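Local coordinates for class D beta-lactamase (Fusobacterium nucleatum subsp. polymorphum, PDB 4IED), which probably hydrolyses beta-lactam antibiotics to substituted beta-amino acids, as do other serine beta-lactamases of class D, at residues D181-E186 against I192-T197; Y222-N227 against E241-Y246; E78-Y83 against Y111-R116. All blocks are in the same frame, centred on the assembly; numbering follows the deposited sequence.

In the fold
Interactions 1 and 2 lie on the central antiparallel sheet and touch: their centres are 13 Å apart, and Glu-186 OE1 forms a 2.8 Å salt bridge with Arg-244 NH1, while Leu-193 CD1 packs on Phe-224 CE2 at 3.7 Å. Interaction 3 belongs to the helical part, with its centre 21 Å from that of interaction 1 and 30 Å from that of interaction 2, across the chain's centre from the latter. Interaction 1 reaches the active site through Lys-196, which opens the family's Lys-Thr-Gly motif and touches Ser-57 of the Ser-X-X-Lys motif, whose lysine, Lys-60, is carboxylated. Bound magnesium ions lie about 5 Å from the Phe-80 side chain and about 9 Å from that of His-194.

Interaction 1: D181-E186 against I192-T197; sequences DITILE and ILHGKT
The carbonyl oxygen of Leu-193 accepts two backbone N-H groups, from Leu-185 N at 2.8 Å and from Glu-186 N at 3.2 Å. This double grip is a classic beta bulge in the hairpin of strands 184-187 and 192-200, at one edge of the sheet. Leu-185 is the extra residue, and it moves the register by one between the non-hydrogen-bonded pair Ile-184 and His-194 and the hydrogen-bonded pair Glu-186 and Leu-193. Beyond the bulge, Leu-193 N returns a nearly straight bond (176°) to Glu-186 O. On the other side of it, Gly-195 N binds Thr-183 O at 3.0 Å, tying the strand to the first residue after helix 173-182. With its side chain directed toward the partner strand, Leu-185 lays CD1 against the backbone of Gly-195, 3.5 Å from Gly-195 N, and also against Leu-193 CG.

His-194 and Ile-184 share a face. Their side chains run side by side, pointing the same way, with Ile-184 CG1 3.4 Å from His-194 NE2. Ile-184 CD1 then meets Ile-192 CD1 at 3.9 Å. Thr-183 crosses the histidine at about a right angle: chi1 of 57° sets OG1 between the backbone N and the carbonyl carbon, level with the imidazole edge and 3.3 Å from His-194 CD2. The same hydroxyl lies within bonding range of two carbonyls in the last turn of the helix, Val-179 O, the stronger partner, and Lys-180 O, which must share its one proton and probably help to set its rotation, while the imidazole stacks on Trp-214 of strand 208-216. Farther along the strand, where the family's Lys-Thr-Gly motif begins, Lys-196 bends so that NZ reaches Thr-197 O at 2.8 Å and also bonds to Ser-106 OG.

Interaction 2: Y222-N227 against E241-Y246; sequences YSFAIN and EIVREY
With chi1 at 67°, Phe-224 places its ring between its own backbone N and carbonyl carbon, while Val-243 sends CG1 to the side opposite its backbone N and CG2 to the side opposite its carbonyl carbon. The two methyls of the valine are thereby divided between two residues of the strand. CG1 of Val-243 comes down over the phenyl face almost along the normal, 12° from it and 3.9 Å from the centroid of the Phe-224 ring, a well-aligned CH-pi contact in which the two side chains cross at about a right angle. CG2 of Val-243 serves the next inward-pointing residue, meeting Ile-226 CG2 at 3.7 Å as the two branched chains slide past each other in opposite directions.

This is the alpha/beta packing of the beta-lactamase fold, in which the C-terminal helix 238-249 lies against one face of the sheet. Over these segments the strand and helix axes approach to 9.6 Å, and their N-to-C directions make an angle of 139°. No hydrogen bond joins them; the contact is made by four buried apolar side chains. Its tightest point is Ile-226 CD1 against Ile-242 CG2 at 3.5 Å, shorter than usual for two carbons, with Ile-242 CB close behind at 3.7 Å from the same Ile-226 CD1. The two isoleucines cross roughly perpendicularly, the end of the longer Ile-226 branch abutting the CG2 methyl of Ile-242.

Phe-224 also meets Phe-211 of strand 208-216, the ring planes inclined to each other. On the other flank, Val-243 touches Phe-31 of strand 29-35, and the N-terminal helix 16-25 joins the layer through Phe-22 against Ile-226 and Ile-21 against Ile-242.

Interaction 3: E78-Y83 against Y111-R116; sequences EMFYYY and YKKLAR
A buried packing contact joins the loop after helix 62-69 to the flank of helix 108-130, with Phe-80 laid alongside Lys-113 and up to the backbone of Leu-114. The aliphatic part of Lys-113 runs over one face of the phenyl ring, in the direction opposite to the phenylalanine side chain. Lys-113 is modelled in two conformers, and its outer contacts hold for one of them. In that conformer Lys-113 CD lies 4.3 Å from the centroid of the Phe-80 ring as a CH-pi contact, and Lys-113 CG is 3.7 Å from Phe-80 CZ. At the ring edge, in its plane, is Leu-114 N, 3.7 Å from Phe-80 CE2, while Leu-114 CB touches the same Phe-80 CE2 at 4.0 Å.

The loop backbone is itself shaped by a classic beta bulge, in which Phe-80 and Tyr-81 both face Ser-97. Tyr-81 turns its ring edge to the lysine, with Tyr-81 CD1 4.2 Å from Lys-113 CD. The extended lysine chain bends at its last torsion, chi4 52°. Its ammonium is paired with Glu-117 one turn along the helix, and at 5.5 Å from the Phe-80 centroid Lys-113 NZ can add at most a weak cation-pi attraction.

Interaction 1: D181-E186 against I192-T197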
loop_
_atom_site.group_PDB
_atom_site.type_symbol
_atom_site.label_atom_id
_atom_site.label_comp_id
_atom_site.label_asym_id
_atom_site.label_seq_id
_atom_site.Cartn_x
_atom_site.Cartn_y
_atom_site.Cartn_z
ATOM N N ASP A 181 10.096 6.679 5.267
ATOM C CA ASP A 181 9.947 8.087 5.517
ATOM C C ASP A 181 8.823 8.714 4.664
ATOM O O ASP A 181 8.050 9.539 5.129
ATOM C CB ASP A 181 11.235 8.781 5.234
ATOM C CG ASP A 181 11.306 10.159 5.871
ATOM O OD1 ASP A 181 11.424 10.245 7.133
ATOM O OD2 ASP A 181 11.319 11.184 5.134
ATOM N N ILE A 182 8.736 8.347 3.397
ATOM C CA ILE A 182 7.716 8.937 2.491
ATOM C C ILE A 182 6.300 8.518 2.765
ATOM O O ILE A 182 5.382 9.206 2.315
ATOM C CB ILE A 182 8.054 8.689 1.013
ATOM C CG1 ILE A 182 7.896 7.229 0.596
ATOM C CG2 ILE A 182 9.483 9.254 0.716
ATOM C CD1 ILE A 182 8.317 6.850 -0.786
ATOM N N THR A 183 6.148 7.405 3.460
ATOM C CA THR A 183 4.855 6.870 3.832
ATOM C C THR A 183 4.328 7.305 5.194
ATOM O O THR A 183 3.220 6.834 5.585
ATOM C CB THR A 183 4.788 5.337 3.725
ATOM O OG1 THR A 183 5.819 4.771 4.549
ATOM C CG2 THR A 183 4.898 4.806 2.239
ATOM N N ILE A 184 4.974 8.233 5.888
ATOM C CA ILE A 184 4.495 8.714 7.146
ATOM C C ILE A 184 3.172 9.456 6.917
ATOM O O ILE A 184 3.147 10.424 6.155
ATOM C CB ILE A 184 5.513 9.609 7.841
ATOM C CG1 ILE A 184 6.765 8.764 8.183
ATOM C CG2 ILE A 184 4.835 10.187 9.052
ATOM C CD1 ILE A 184 7.930 9.588 8.685
ATOM N N LEU A 185 2.170 9.056 7.674
ATOM C CA LEU A 185 0.864 9.714 7.649
ATOM C C LEU A 185 0.567 10.532 8.875
ATOM O O LEU A 185 0.215 11.680 8.797
ATOM C CB LEU A 185 -0.205 8.653 7.447
ATOM C CG LEU A 185 -0.199 7.826 6.127
ATOM C CD1 LEU A 185 -1.277 6.732 6.219
ATOM C CD2 LEU A 185 -0.284 8.700 4.884
ATOM N N GLU A 186 0.832 9.958 10.063
ATOM C CA GLU A 186 0.598 10.729 11.308
ATOM C C GLU A 186 1.603 10.263 12.319
ATOM O O GLU A 186 1.660 9.061 12.691
ATOM C CB GLU A 186 -0.798 10.400 11.872
ATOM C CG GLU A 186 -1.099 11.115 13.169
ATOM C CD GLU A 186 -2.470 10.921 13.819
ATOM O OE1 GLU A 186 -3.283 10.206 13.206
ATOM O OE2 GLU A 186 -2.740 11.502 14.879
ATOM N N ILE A 192 3.483 6.156 15.396
ATOM C CA ILE A 192 3.634 6.738 14.045
ATOM C C ILE A 192 2.969 5.738 13.055
ATOM O O ILE A 192 3.265 4.533 13.033
ATOM C CB ILE A 192 5.123 6.992 13.703
ATOM C CG1 ILE A 192 5.174 7.706 12.375
ATOM C CG2 ILE A 192 5.969 5.812 13.753
ATOM C CD1 ILE A 192 6.548 8.235 12.100
ATOM N N LEU A 193 2.033 6.299 12.291
ATOM C CA LEU A 193 1.247 5.596 11.281
ATOM C C LEU A 193 1.876 5.900 9.922
ATOM O O LEU A 193 2.053 7.054 9.567
ATOM C CB LEU A 193 -0.151 6.113 11.308
ATOM C CG LEU A 193 -1.093 5.714 10.171
ATOM C CD1 LEU A 193 -1.320 4.214 10.098
ATOM C CD2 LEU A 193 -2.413 6.494 10.186
ATOM N N HIS A 194 2.234 4.821 9.221
ATOM C CA HIS A 194 2.644 4.807 7.820
ATOM C C HIS A 194 1.593 4.036 6.998
ATOM O O HIS A 194 0.939 3.100 7.454
ATOM C CB HIS A 194 3.908 4.035 7.679
ATOM C CG HIS A 194 5.096 4.622 8.389
ATOM N ND1 HIS A 194 5.387 4.518 9.732
ATOM C CD2 HIS A 194 6.170 5.193 7.808
ATOM C CE1 HIS A 194 6.561 5.114 9.948
ATOM N NE2 HIS A 194 7.074 5.460 8.783
ATOM N N GLY A 195 1.389 4.489 5.764
ATOM C CA GLY A 195 0.492 3.693 4.883
ATOM C C GLY A 195 0.274 4.299 3.531
ATOM O O GLY A 195 0.944 5.296 3.157
ATOM N N LYS A 196 -0.521 3.550 2.730
ATOM C CA LYS A 196 -0.855 3.940 1.365
ATOM C C LYS A 196 -2.263 3.433 1.049
ATOM O O LYS A 196 -2.572 2.283 1.295
ATOM C CB LYS A 196 0.142 3.359 0.379
ATOM C CG LYS A 196 -0.096 3.696 -1.074
ATOM C CD LYS A 196 0.249 5.132 -1.407
ATOM C CE LYS A 196 -0.141 5.605 -2.781
ATOM N NZ LYS A 196 -1.535 5.964 -2.898
ATOM N N THR A 197 -3.027 4.324 0.422
ATOM C CA THR A 197 -4.396 3.990 -0.046
ATOM C C THR A 197 -4.337 3.595 -1.512
ATOM O O THR A 197 -3.392 3.897 -2.281
ATOM C CB THR A 197 -5.316 5.179 0.113
ATOM O OG1 THR A 197 -4.664 6.333 -0.490
ATOM C CG2 THR A 197 -5.640 5.477 1.549
#

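Interaction 2: Y222-N227 against E241-Y246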
loop_
_atom_site.group_PDB
_atom_site.type_symbol
_atom_site.label_atom_id
_atom_site.label_comp_id
_atom_site.label_asym_id
_atom_site.label_seq_id
_atom_site.Cartn_x
_atom_site.Cartn_y
_atom_site.Cartn_z
ATOM N N TYR A 222 2.512 -2.775 14.436
ATOM C CA TYR A 222 1.262 -3.383 13.961
ATOM C C TYR A 222 1.172 -3.172 12.493
ATOM O O TYR A 222 0.988 -2.043 12.051
ATOM C CB TYR A 222 0.046 -2.763 14.672
ATOM C CG TYR A 222 0.109 -2.799 16.171
ATOM C CD1 TYR A 222 0.785 -1.772 16.844
ATOM C CD2 TYR A 222 -0.542 -3.788 16.926
ATOM C CE1 TYR A 222 0.877 -1.715 18.212
ATOM C CE2 TYR A 222 -0.348 -3.760 18.319
ATOM C CZ TYR A 222 0.337 -2.738 18.939
ATOM O OH TYR A 222 0.508 -2.699 20.371
ATOM N N SER A 223 1.332 -4.250 11.705
ATOM C CA SER A 223 1.259 -4.108 10.257
ATOM C C SER A 223 -0.172 -4.475 9.844
ATOM O O SER A 223 -0.801 -5.357 10.434
ATOM C CB SER A 223 2.197 -5.067 9.589
ATOM O OG SER A 223 3.554 -4.631 9.851
ATOM N N PHE A 224 -0.710 -3.771 8.875
ATOM C CA PHE A 224 -2.146 -3.949 8.566
ATOM C C PHE A 224 -2.394 -3.787 7.081
ATOM O O PHE A 224 -1.703 -3.194 6.289
ATOM C CB PHE A 224 -3.011 -2.939 9.311
ATOM C CG PHE A 224 -2.812 -1.501 8.850
ATOM C CD1 PHE A 224 -3.541 -0.974 7.755
ATOM C CD2 PHE A 224 -1.945 -0.671 9.539
ATOM C CE1 PHE A 224 -3.358 0.308 7.341
ATOM C CE2 PHE A 224 -1.774 0.634 9.108
ATOM C CZ PHE A 224 -2.464 1.098 8.004
ATOM N N ALA A 225 -3.502 -4.473 6.702
ATOM C CA ALA A 225 -4.205 -4.330 5.386
ATOM C C ALA A 225 -5.696 -4.530 5.468
ATOM O O ALA A 225 -6.132 -5.537 6.038
ATOM C CB ALA A 225 -3.628 -5.323 4.394
ATOM N N ILE A 226 -6.390 -3.556 4.890
ATOM C CA ILE A 226 -7.850 -3.667 4.713
ATOM C C ILE A 226 -8.094 -3.539 3.234
ATOM O O ILE A 226 -7.458 -2.794 2.500
ATOM C CB ILE A 226 -8.599 -2.589 5.510
ATOM C CG1 ILE A 226 -10.149 -2.847 5.526
ATOM C CG2 ILE A 226 -8.338 -1.173 5.029
ATOM C CD1 ILE A 226 -10.801 -1.987 6.574
ATOM N N ASN A 227 -9.050 -4.343 2.775
ATOM C CA ASN A 227 -9.708 -4.042 1.462
ATOM C C ASN A 227 -11.191 -4.263 1.572
ATOM O O ASN A 227 -11.704 -5.012 2.373
ATOM C CB ASN A 227 -9.027 -4.781 0.281
ATOM C CG ASN A 227 -9.220 -6.287 0.294
ATOM O OD1 ASN A 227 -10.301 -6.804 0.222
ATOM N ND2 ASN A 227 -8.091 -7.017 0.267
ATOM N N GLU A 241 -11.058 5.008 8.001
ATOM C CA GLU A 241 -11.916 5.110 9.172
ATOM C C GLU A 241 -11.916 3.797 9.925
ATOM O O GLU A 241 -11.767 3.770 11.160
ATOM C CB GLU A 241 -13.338 5.479 8.757
ATOM C CG GLU A 241 -13.488 6.949 8.398
ATOM C CD GLU A 241 -14.878 7.293 7.881
ATOM O OE1 GLU A 241 -15.814 6.357 7.997
ATOM O OE2 GLU A 241 -15.068 8.478 7.406
ATOM N N ILE A 242 -12.084 2.661 9.242
ATOM C CA ILE A 242 -12.190 1.397 9.941
ATOM C C ILE A 242 -10.863 1.040 10.616
ATOM O O ILE A 242 -10.810 0.588 11.767
ATOM C CB ILE A 242 -12.631 0.235 8.974
ATOM C CG1 ILE A 242 -14.084 0.487 8.587
ATOM C CG2 ILE A 242 -12.352 -1.135 9.585
ATOM C CD1 ILE A 242 -14.533 -0.297 7.386
ATOM N N VAL A 243 -9.781 1.254 9.857
ATOM C CA VAL A 243 -8.462 1.029 10.470
ATOM C C VAL A 243 -8.216 1.863 11.713
ATOM O O VAL A 243 -7.825 1.305 12.786
ATOM C CB VAL A 243 -7.352 1.227 9.425
ATOM C CG1 VAL A 243 -5.964 1.091 10.089
ATOM C CG2 VAL A 243 -7.489 0.192 8.326
ATOM N N ARG A 244 -8.545 3.150 11.650
ATOM C CA ARG A 244 -8.355 3.994 12.865
ATOM C C ARG A 244 -9.273 3.576 13.960
ATOM O O ARG A 244 -8.926 3.633 15.134
ATOM C CB ARG A 244 -8.540 5.465 12.453
ATOM C CG ARG A 244 -7.414 6.071 11.693
ATOM C CD ARG A 244 -7.628 7.516 11.267
ATOM N NE ARG A 244 -6.424 8.106 10.733
ATOM C CZ ARG A 244 -5.533 8.734 11.481
ATOM N NH1 ARG A 244 -5.640 8.826 12.786
ATOM N NH2 ARG A 244 -4.452 9.232 10.870
ATOM N N GLU A 245 -10.507 3.125 13.669
ATOM C CA GLU A 245 -11.440 2.761 14.739
ATOM C C GLU A 245 -10.867 1.544 15.476
ATOM O O GLU A 245 -10.908 1.467 16.701
ATOM C CB GLU A 245 -12.859 2.517 14.167
ATOM C CG GLU A 245 -13.585 3.832 13.847
ATOM C CD GLU A 245 -15.026 3.751 13.373
ATOM O OE1 GLU A 245 -15.776 2.894 13.894
ATOM O OE2 GLU A 245 -15.384 4.677 12.531
ATOM N N TYR A 246 -10.335 0.557 14.759
ATOM C CA TYR A 246 -9.749 -0.595 15.421
ATOM C C TYR A 246 -8.558 -0.164 16.271
ATOM O O TYR A 246 -8.424 -0.598 17.445
ATOM C CB TYR A 246 -9.266 -1.634 14.365
ATOM C CG TYR A 246 -8.445 -2.760 14.976
ATOM C CD1 TYR A 246 -9.081 -3.778 15.610
ATOM C CD2 TYR A 246 -7.071 -2.767 14.931
ATOM C CE1 TYR A 246 -8.427 -4.823 16.264
ATOM C CE2 TYR A 246 -6.366 -3.791 15.613
ATOM C CZ TYR A 246 -7.043 -4.807 16.232
ATOM O OH TYR A 246 -6.390 -5.874 16.854
#

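Interaction 3: E78-Y83 against Y111-R116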
loop_
_atom_site.group_PDB
_atom_site.type_symbol
_atom_site.label_atom_id
_atom_site.label_comp_id
_atom_site.label_asym_id
_atom_site.label_seq_id
_atom_site.Cartn_x
_atom_site.Cartn_y
_atom_site.Cartn_z
ATOM N N GLU A 78 14.837 13.564 -5.174
ATOM C CA GLU A 78 15.354 14.035 -6.476
ATOM C C GLU A 78 14.243 14.264 -7.464
ATOM O O GLU A 78 13.449 13.345 -7.699
ATOM C CB GLU A 78 16.321 13.029 -7.017
ATOM C CG GLU A 78 17.164 13.589 -8.172
ATOM C CD GLU A 78 18.166 12.620 -8.734
ATOM O OE1 GLU A 78 17.780 11.533 -9.154
ATOM O OE2 GLU A 78 19.385 12.969 -8.741
ATOM N N MET A 79 14.263 15.388 -8.100
ATOM C CA MET A 79 13.200 15.652 -9.103
ATOM C C MET A 79 13.299 14.543 -10.179
ATOM O O MET A 79 14.384 14.189 -10.644
ATOM C CB MET A 79 13.291 17.034 -9.706
ATOM C CG MET A 79 13.157 18.142 -8.657
ATOM S SD MET A 79 11.722 18.034 -7.597
ATOM C CE MET A 79 10.334 18.320 -8.596
ATOM N N PHE A 80 12.126 14.049 -10.550
ATOM C CA PHE A 80 12.002 12.890 -11.453
ATOM C C PHE A 80 10.909 13.005 -12.504
ATOM O O PHE A 80 11.182 12.676 -13.656
ATOM C CB PHE A 80 11.698 11.650 -10.592
ATOM C CG PHE A 80 11.439 10.386 -11.447
ATOM C CD1 PHE A 80 12.468 9.827 -12.152
ATOM C CD2 PHE A 80 10.155 9.835 -11.470
ATOM C CE1 PHE A 80 12.263 8.700 -12.978
ATOM C CE2 PHE A 80 9.977 8.697 -12.265
ATOM C CZ PHE A 80 10.991 8.207 -13.059
ATOM N N TYR A 81 9.716 13.434 -12.124
ATOM C CA TYR A 81 8.596 13.551 -13.063
ATOM C C TYR A 81 8.482 14.999 -13.498
ATOM O O TYR A 81 8.442 15.932 -12.652
ATOM C CB TYR A 81 7.298 13.107 -12.406
ATOM C CG TYR A 81 6.113 13.359 -13.252
ATOM C CD1 TYR A 81 5.811 12.550 -14.308
ATOM C CD2 TYR A 81 5.260 14.368 -12.932
ATOM C CE1 TYR A 81 4.702 12.878 -15.094
ATOM C CE2 TYR A 81 4.136 14.675 -13.711
ATOM C CZ TYR A 81 3.851 13.912 -14.772
ATOM O OH TYR A 81 2.734 14.236 -15.577
ATOM N N TYR A 82 8.384 15.229 -14.773
ATOM C CA TYR A 82 8.304 16.552 -15.374
ATOM C C TYR A 82 6.958 16.691 -16.045
ATOM O O TYR A 82 6.616 15.965 -17.036
ATOM C CB TYR A 82 9.468 16.762 -16.400
ATOM C CG TYR A 82 10.858 16.661 -15.768
ATOM C CD1 TYR A 82 11.459 17.787 -15.191
ATOM C CD2 TYR A 82 11.469 15.511 -15.733
ATOM C CE1 TYR A 82 12.726 17.671 -14.572
ATOM C CE2 TYR A 82 12.696 15.332 -15.078
ATOM C CZ TYR A 82 13.293 16.430 -14.523
ATOM O OH TYR A 82 14.562 16.257 -13.905
ATOM N N TYR A 83 6.145 17.549 -15.488
ATOM C CA TYR A 83 4.776 17.721 -15.997
ATOM C C TYR A 83 4.809 18.481 -17.289
ATOM O O TYR A 83 5.759 19.253 -17.561
ATOM C CB TYR A 83 3.900 18.377 -14.904
ATOM C CG TYR A 83 2.445 18.567 -15.388
ATOM C CD1 TYR A 83 1.674 17.470 -15.689
ATOM C CD2 TYR A 83 1.797 19.832 -15.396
ATOM C CE1 TYR A 83 0.375 17.634 -16.128
ATOM C CE2 TYR A 83 0.481 19.995 -15.843
ATOM C CZ TYR A 83 -0.209 18.883 -16.174
ATOM O OH TYR A 83 -1.515 19.084 -16.607
ATOM N N TYR A 111 4.507 7.398 -11.426
ATOM C CA TYR A 111 4.798 6.022 -11.202
ATOM C C TYR A 111 4.707 5.183 -12.494
ATOM O O TYR A 111 5.438 4.179 -12.635
ATOM C CB TYR A 111 3.961 5.445 -10.059
ATOM C CG TYR A 111 4.597 5.761 -8.728
ATOM C CD1 TYR A 111 4.263 6.959 -8.044
ATOM C CD2 TYR A 111 5.523 4.898 -8.185
ATOM C CE1 TYR A 111 4.976 7.297 -6.925
ATOM C CE2 TYR A 111 6.184 5.246 -7.019
ATOM C CZ TYR A 111 5.851 6.422 -6.385
ATOM O OH TYR A 111 6.525 6.776 -5.209
ATOM N N LYS A 112 3.926 5.639 -13.457
ATOM C CA LYS A 112 3.957 4.964 -14.792
ATOM C C LYS A 112 5.369 5.256 -15.416
ATOM O O LYS A 112 5.984 4.365 -15.995
ATOM C CB LYS A 112 2.840 5.459 -15.642
ATOM C CG LYS A 112 1.526 4.937 -15.229
ATOM C CD LYS A 112 0.420 5.352 -16.204
ATOM C CE LYS A 112 -0.883 4.649 -15.939
ATOM N NZ LYS A 112 -1.948 4.952 -16.891
ATOM N N LYS A 113 5.848 6.488 -15.355
ATOM C CA LYS A 113 7.193 6.788 -15.825
ATOM C C LYS A 113 8.244 5.939 -15.135
ATOM O O LYS A 113 9.144 5.371 -15.793
ATOM C CB LYS A 113 7.484 8.271 -15.569
ATOM C CG LYS A 113 8.871 8.746 -15.987
ATOM C CD LYS A 113 9.002 10.232 -15.753
ATOM C CE LYS A 113 10.313 10.747 -16.194
ATOM N NZ LYS A 113 10.618 10.355 -17.608
ATOM N N LEU A 114 8.155 5.805 -13.803
ATOM C CA LEU A 114 9.058 4.920 -13.082
ATOM C C LEU A 114 9.049 3.481 -13.612
ATOM O O LEU A 114 10.089 2.887 -13.862
ATOM C CB LEU A 114 8.722 4.963 -11.595
ATOM C CG LEU A 114 9.682 4.179 -10.664
ATOM C CD1 LEU A 114 11.071 4.567 -10.791
ATOM C CD2 LEU A 114 9.237 4.237 -9.264
ATOM N N ALA A 115 7.833 2.944 -13.767
ATOM C CA ALA A 115 7.668 1.563 -14.264
ATOM C C ALA A 115 8.321 1.430 -15.628
ATOM O O ALA A 115 9.001 0.458 -15.925
ATOM C CB ALA A 115 6.206 1.138 -14.236
ATOM N N ARG A 116 7.988 2.344 -16.511
ATOM C CA ARG A 116 8.547 2.239 -17.859
ATOM C C ARG A 116 10.069 2.272 -17.863
ATOM O O ARG A 116 10.718 1.522 -18.619
ATOM C CB ARG A 116 8.074 3.371 -18.751
ATOM C CG ARG A 116 6.619 3.294 -19.033
ATOM C CD ARG A 116 6.301 4.405 -19.963
ATOM N NE ARG A 116 6.517 5.762 -19.490
ATOM C CZ ARG A 116 5.567 6.522 -18.990
ATOM N NH1 ARG A 116 4.296 6.041 -18.818
ATOM N NH2 ARG A 116 5.856 7.812 -18.800
#